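PDB 4KMF: interferon-inducible and double-stranded-dependent eIF-2kinase from Carassius auratus, which binds left-handed Z-DNA through its Zalpha domain and probably phosphorylates the translation initiation factor eIF2alpha through its kinase domain. Local coordinates for residues Tyr41-Gln44 with Gln48-Asn51. Residues are numbered along the deposited sequence; the frame is centred on the assembly and turned at random.
Sequences YNLQ and QVFN. With nucleotides of chain B.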
ATOM      1  N   TYR A  41      -0.143 -13.582  -2.510  1.00 15.87           N
ATOM      2  CA  TYR A  41       0.905 -13.357  -3.507  1.00 16.08           C
ATOM      3  C   TYR A  41       2.109 -14.280  -3.305  1.00 17.31           C
ATOM      4  O   TYR A  41       2.692 -14.713  -4.303  1.00 17.20           O
ATOM      5  CB  TYR A  41       1.298 -11.869  -3.609  1.00 16.18           C
ATOM      6  CG  TYR A  41       0.261 -11.052  -4.370  1.00 15.04           C
ATOM      7  CD1 TYR A  41      -0.815 -10.438  -3.689  1.00 13.47           C
ATOM      8  CD2 TYR A  41       0.334 -10.905  -5.757  1.00 16.01           C
ATOM      9  CE1 TYR A  41      -1.789  -9.705  -4.371  1.00 13.64           C
ATOM     10  CE2 TYR A  41      -0.649 -10.171  -6.456  1.00 15.78           C
ATOM     11  CZ  TYR A  41      -1.717  -9.586  -5.750  1.00 14.41           C
ATOM     12  OH  TYR A  41      -2.675  -8.873  -6.458  1.00 16.06           O
ATOM     13  N   ASN A  42       2.450 -14.633  -2.049  1.00 17.17           N
ATOM     14  CA  ASN A  42       3.480 -15.685  -1.819  1.00 17.77           C
ATOM     15  C   ASN A  42       2.999 -17.015  -2.386  1.00 17.93           C
ATOM     16  O   ASN A  42       3.759 -17.712  -3.061  1.00 18.77           O
ATOM     17  CB  ASN A  42       3.724 -15.933  -0.319  1.00 18.55           C
ATOM     18  CG  ASN A  42       4.422 -14.795   0.379  1.00 20.51           C
ATOM     19  OD1 ASN A  42       5.106 -13.995  -0.234  1.00 23.03           O
ATOM     20  ND2 ASN A  42       4.304 -14.772   1.702  1.00 24.52           N
ATOM     21  N   LEU A  43       1.729 -17.352  -2.128  1.00 18.27           N
ATOM     22  CA  LEU A  43       1.123 -18.583  -2.658  1.00 17.78           C
ATOM     23  C   LEU A  43       1.101 -18.578  -4.183  1.00 18.12           C
ATOM     24  O   LEU A  43       1.160 -19.619  -4.807  1.00 19.28           O
ATOM     25  CB  LEU A  43      -0.279 -18.802  -2.079  1.00 17.41           C
ATOM     26  CG  LEU A  43      -0.351 -19.284  -0.638  1.00 16.57           C
ATOM     27  CD1 LEU A  43      -1.769 -19.206  -0.138  1.00 18.64           C
ATOM     28  CD2 LEU A  43       0.184 -20.732  -0.555  1.00 17.51           C
ATOM     29  N   GLN A  44       1.015 -17.414  -4.801  1.00 18.89           N
ATOM     30  CA  GLN A  44       1.129 -17.335  -6.234  1.00 19.66           C
ATOM     31  C   GLN A  44       2.561 -17.566  -6.729  1.00 20.57           C
ATOM     32  O   GLN A  44       2.785 -18.287  -7.712  1.00 20.04           O
ATOM     33  CB  GLN A  44       0.609 -15.986  -6.694  1.00 19.73           C
ATOM     34  CG  GLN A  44       0.562 -15.903  -8.212  1.00 22.63           C
ATOM     35  CD  GLN A  44      -0.099 -14.668  -8.673  1.00 27.62           C
ATOM     36  OE1 GLN A  44      -1.142 -14.731  -9.320  1.00 33.29           O
ATOM     37  NE2 GLN A  44       0.504 -13.527  -8.381  1.00 27.45           N
ATOM     38  N   GLN A  48       0.735 -22.166  -5.979  1.00 20.07           N
ATOM     39  CA  GLN A  48      -0.366 -22.854  -5.296  1.00 20.28           C
ATOM     40  C   GLN A  48      -1.723 -22.212  -5.614  1.00 20.24           C
ATOM     41  O   GLN A  48      -2.768 -22.857  -5.511  1.00 21.20           O
ATOM     42  CB  GLN A  48      -0.127 -22.867  -3.791  1.00 19.70           C
ATOM     43  CG  GLN A  48       1.154 -23.629  -3.408  1.00 22.64           C
ATOM     44  CD  GLN A  48       1.404 -23.656  -1.919  1.00 26.18           C
ATOM     45  OE1 GLN A  48       2.302 -22.960  -1.386  1.00 28.66           O
ATOM     46  NE2 GLN A  48       0.605 -24.435  -1.225  1.00 26.79           N
ATOM     47  N   VAL A  49      -1.705 -20.930  -5.954  1.00 19.88           N
ATOM     48  CA  VAL A  49      -2.911 -20.189  -6.300  1.00 18.93           C
ATOM     49  C   VAL A  49      -2.633 -19.310  -7.509  1.00 19.51           C
ATOM     50  O   VAL A  49      -1.474 -19.092  -7.855  1.00 20.77           O
ATOM     51  CB  VAL A  49      -3.473 -19.276  -5.115  1.00 18.59           C
ATOM     52  CG1 VAL A  49      -3.772 -20.082  -3.853  1.00 18.19           C
ATOM     53  CG2 VAL A  49      -2.539 -18.135  -4.795  1.00 17.94           C
ATOM     54  N   PHE A  50      -3.695 -18.829  -8.151  1.00 19.94           N
ATOM     55  CA  PHE A  50      -3.589 -17.811  -9.212  1.00 20.93           C
ATOM     56  C   PHE A  50      -4.693 -16.769  -9.019  1.00 21.87           C
ATOM     57  O   PHE A  50      -5.727 -17.031  -8.394  1.00 19.89           O
ATOM     58  CB  PHE A  50      -3.667 -18.458 -10.609  1.00 21.03           C
ATOM     59  CG  PHE A  50      -5.012 -19.016 -10.921  1.00 21.32           C
ATOM     60  CD1 PHE A  50      -5.933 -18.261 -11.650  1.00 24.45           C
ATOM     61  CD2 PHE A  50      -5.379 -20.272 -10.453  1.00 23.56           C
ATOM     62  CE1 PHE A  50      -7.207 -18.793 -11.924  1.00 25.90           C
ATOM     63  CE2 PHE A  50      -6.636 -20.797 -10.716  1.00 26.11           C
ATOM     64  CZ  PHE A  50      -7.551 -20.055 -11.446  1.00 26.77           C
ATOM     65  N   ASN A  51      -4.470 -15.570  -9.544  1.00 24.37           N
ATOM     66  CA  ASN A  51      -5.547 -14.589  -9.514  1.00 26.65           C
ATOM     67  C   ASN A  51      -6.049 -14.228 -10.911  1.00 27.45           C
ATOM     68  O   ASN A  51      -5.339 -14.447 -11.903  1.00 28.80           O
ATOM     69  CB  ASN A  51      -5.158 -13.398  -8.664  1.00 27.90           C
ATOM     70  CG  ASN A  51      -4.525 -12.311  -9.444  1.00 31.15           C
ATOM     71  OD1 ASN A  51      -5.205 -11.571 -10.185  1.00 34.91           O
ATOM     72  ND2 ASN A  51      -3.233 -12.149  -9.261  1.00 34.89           N
TER
ATOM     73  P    DG B   5      -2.702  -4.867   0.431  1.00 18.98           P
ATOM     74  OP1  DG B   5      -4.074  -5.383   0.384  1.00 18.71           O
ATOM     75  OP2  DG B   5      -2.224  -4.041   1.580  1.00 21.56           O
ATOM     76  O5'  DG B   5      -1.665  -6.067   0.238  1.00 17.92           O
ATOM     77  C5'  DG B   5      -0.260  -5.814   0.299  1.00 16.94           C
ATOM     78  C4'  DG B   5       0.423  -7.095  -0.119  1.00 18.28           C
ATOM     79  O4'  DG B   5       0.082  -7.468  -1.473  1.00 18.38           O
ATOM     80  C3'  DG B   5       1.927  -6.966  -0.064  1.00 21.30           C
ATOM     81  O3'  DG B   5       2.283  -7.615   1.146  1.00 22.83           O
ATOM     82  C2'  DG B   5       2.435  -7.767  -1.252  1.00 18.52           C
ATOM     83  C1'  DG B   5       1.238  -7.947  -2.156  1.00 19.26           C
ATOM     84  N9   DG B   5       1.298  -7.136  -3.379  1.00 17.40           N
ATOM     85  C8   DG B   5       1.151  -7.596  -4.672  1.00 17.92           C
ATOM     86  N7   DG B   5       1.215  -6.655  -5.568  1.00 17.23           N
ATOM     87  C5   DG B   5       1.440  -5.484  -4.830  1.00 17.46           C
ATOM     88  C6   DG B   5       1.568  -4.143  -5.287  1.00 16.85           C
ATOM     89  O6   DG B   5       1.526  -3.775  -6.476  1.00 17.63           O
ATOM     90  N1   DG B   5       1.776  -3.221  -4.246  1.00 16.26           N
ATOM     91  C2   DG B   5       1.834  -3.584  -2.909  1.00 16.74           C
ATOM     92  N2   DG B   5       2.019  -2.584  -2.033  1.00 18.56           N
ATOM     93  N3   DG B   5       1.654  -4.862  -2.460  1.00 17.69           N
ATOM     94  C4   DG B   5       1.506  -5.763  -3.478  1.00 16.70           C
ATOM     95  P    DC B   4      -4.665  -6.326  -4.880  1.00 17.70           P
ATOM     96  OP1  DC B   4      -4.465  -7.790  -4.764  1.00 17.42           O
ATOM     97  OP2  DC B   4      -5.665  -5.731  -4.001  1.00 18.03           O
ATOM     98  O5'  DC B   4      -3.298  -5.546  -4.686  1.00 17.83           O
ATOM     99  C5'  DC B   4      -2.237  -6.067  -3.842  1.00 16.20           C
ATOM    100  C4'  DC B   4      -1.752  -4.928  -2.937  1.00 16.36           C
ATOM    101  O4'  DC B   4      -1.145  -3.883  -3.740  1.00 17.49           O
ATOM    102  C3'  DC B   4      -2.841  -4.217  -2.135  1.00 15.49           C
ATOM    103  O3'  DC B   4      -2.376  -3.906  -0.813  1.00 17.70           O
ATOM    104  C2'  DC B   4      -3.090  -2.929  -2.902  1.00 14.34           C
ATOM    105  C1'  DC B   4      -1.667  -2.631  -3.313  1.00 15.75           C
ATOM    106  N1   DC B   4      -1.593  -1.655  -4.409  1.00 15.50           N
ATOM    107  C2   DC B   4      -1.580  -0.287  -4.110  1.00 14.84           C
ATOM    108  O2   DC B   4      -1.627   0.075  -2.937  1.00 14.93           O
ATOM    109  N3   DC B   4      -1.499   0.608  -5.134  1.00 15.13           N
ATOM    110  C4   DC B   4      -1.471   0.173  -6.406  1.00 15.50           C
ATOM    111  N4   DC B   4      -1.358   1.067  -7.375  1.00 15.78           N
ATOM    112  C5   DC B   4      -1.474  -1.226  -6.735  1.00 15.74           C
ATOM    113  C6   DC B   4      -1.550  -2.097  -5.719  1.00 16.36           C
TER
HETATM  114  O   HOH W   1      -0.865 -10.955  -9.907  1.00 36.43           O
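Gln48 and Leu43 meet where the chain leaves helix 33-45 and turns back to begin strand 49-51: the amide N of Gln48 gives its hydrogen to Leu43 O at 2.8 Å. The same carbonyl takes a second, weak bond from Val49 N, so one oxygen receives the start of the strand. Leucine and valine suit the buried side of this turn, Leu43 CB packing on Val49 CG2 at 3.6 Å while both side chains reach Ile11 of helix 2-17. Val49 O, buried here without a conventional partner, is met by the CA-H of Gln44 (Gln44 CA to Val49 O 3.5 Å). Gln44 is long enough to span from helix to strand because its CG lies anti to the backbone N (chi1 -174°) and the chain then runs extended. Its OE1 accepts two weak bonds from Asn51, one from the backbone N and one from ND2 at 3.3 Å, with the amide planes 40° apart. Amides, which both accept and donate, suit these places: a water accepts from Asn51 ND2 at 2.7 Å and, at a longer 3.3 Å, from Gln44 NE2, while Asn51 OD1 accepts from Asn53 N. This is the junction between the recognition helix and the beta-hairpin of a winged helix-turn-helix, the Zalpha fold, here holding Z-DNA. Tyr41, on that helix, meets the DNA itself: C8 of DG5 of chain B sits 3.3 Å above the centre of one ring face, and Tyr41 OH donates to OP1 of DC4 of chain B at 2.7 Å, with that oxygen in the ring plane. A tyrosine thus offers its face to the C8 corner of a guanine inclined about 65°, not stacked, and its hydroxyl to the phosphate. Trp59 packs edge-to-face with the Tyr41 ring, while Ser46 OG holds Gln48 OE1.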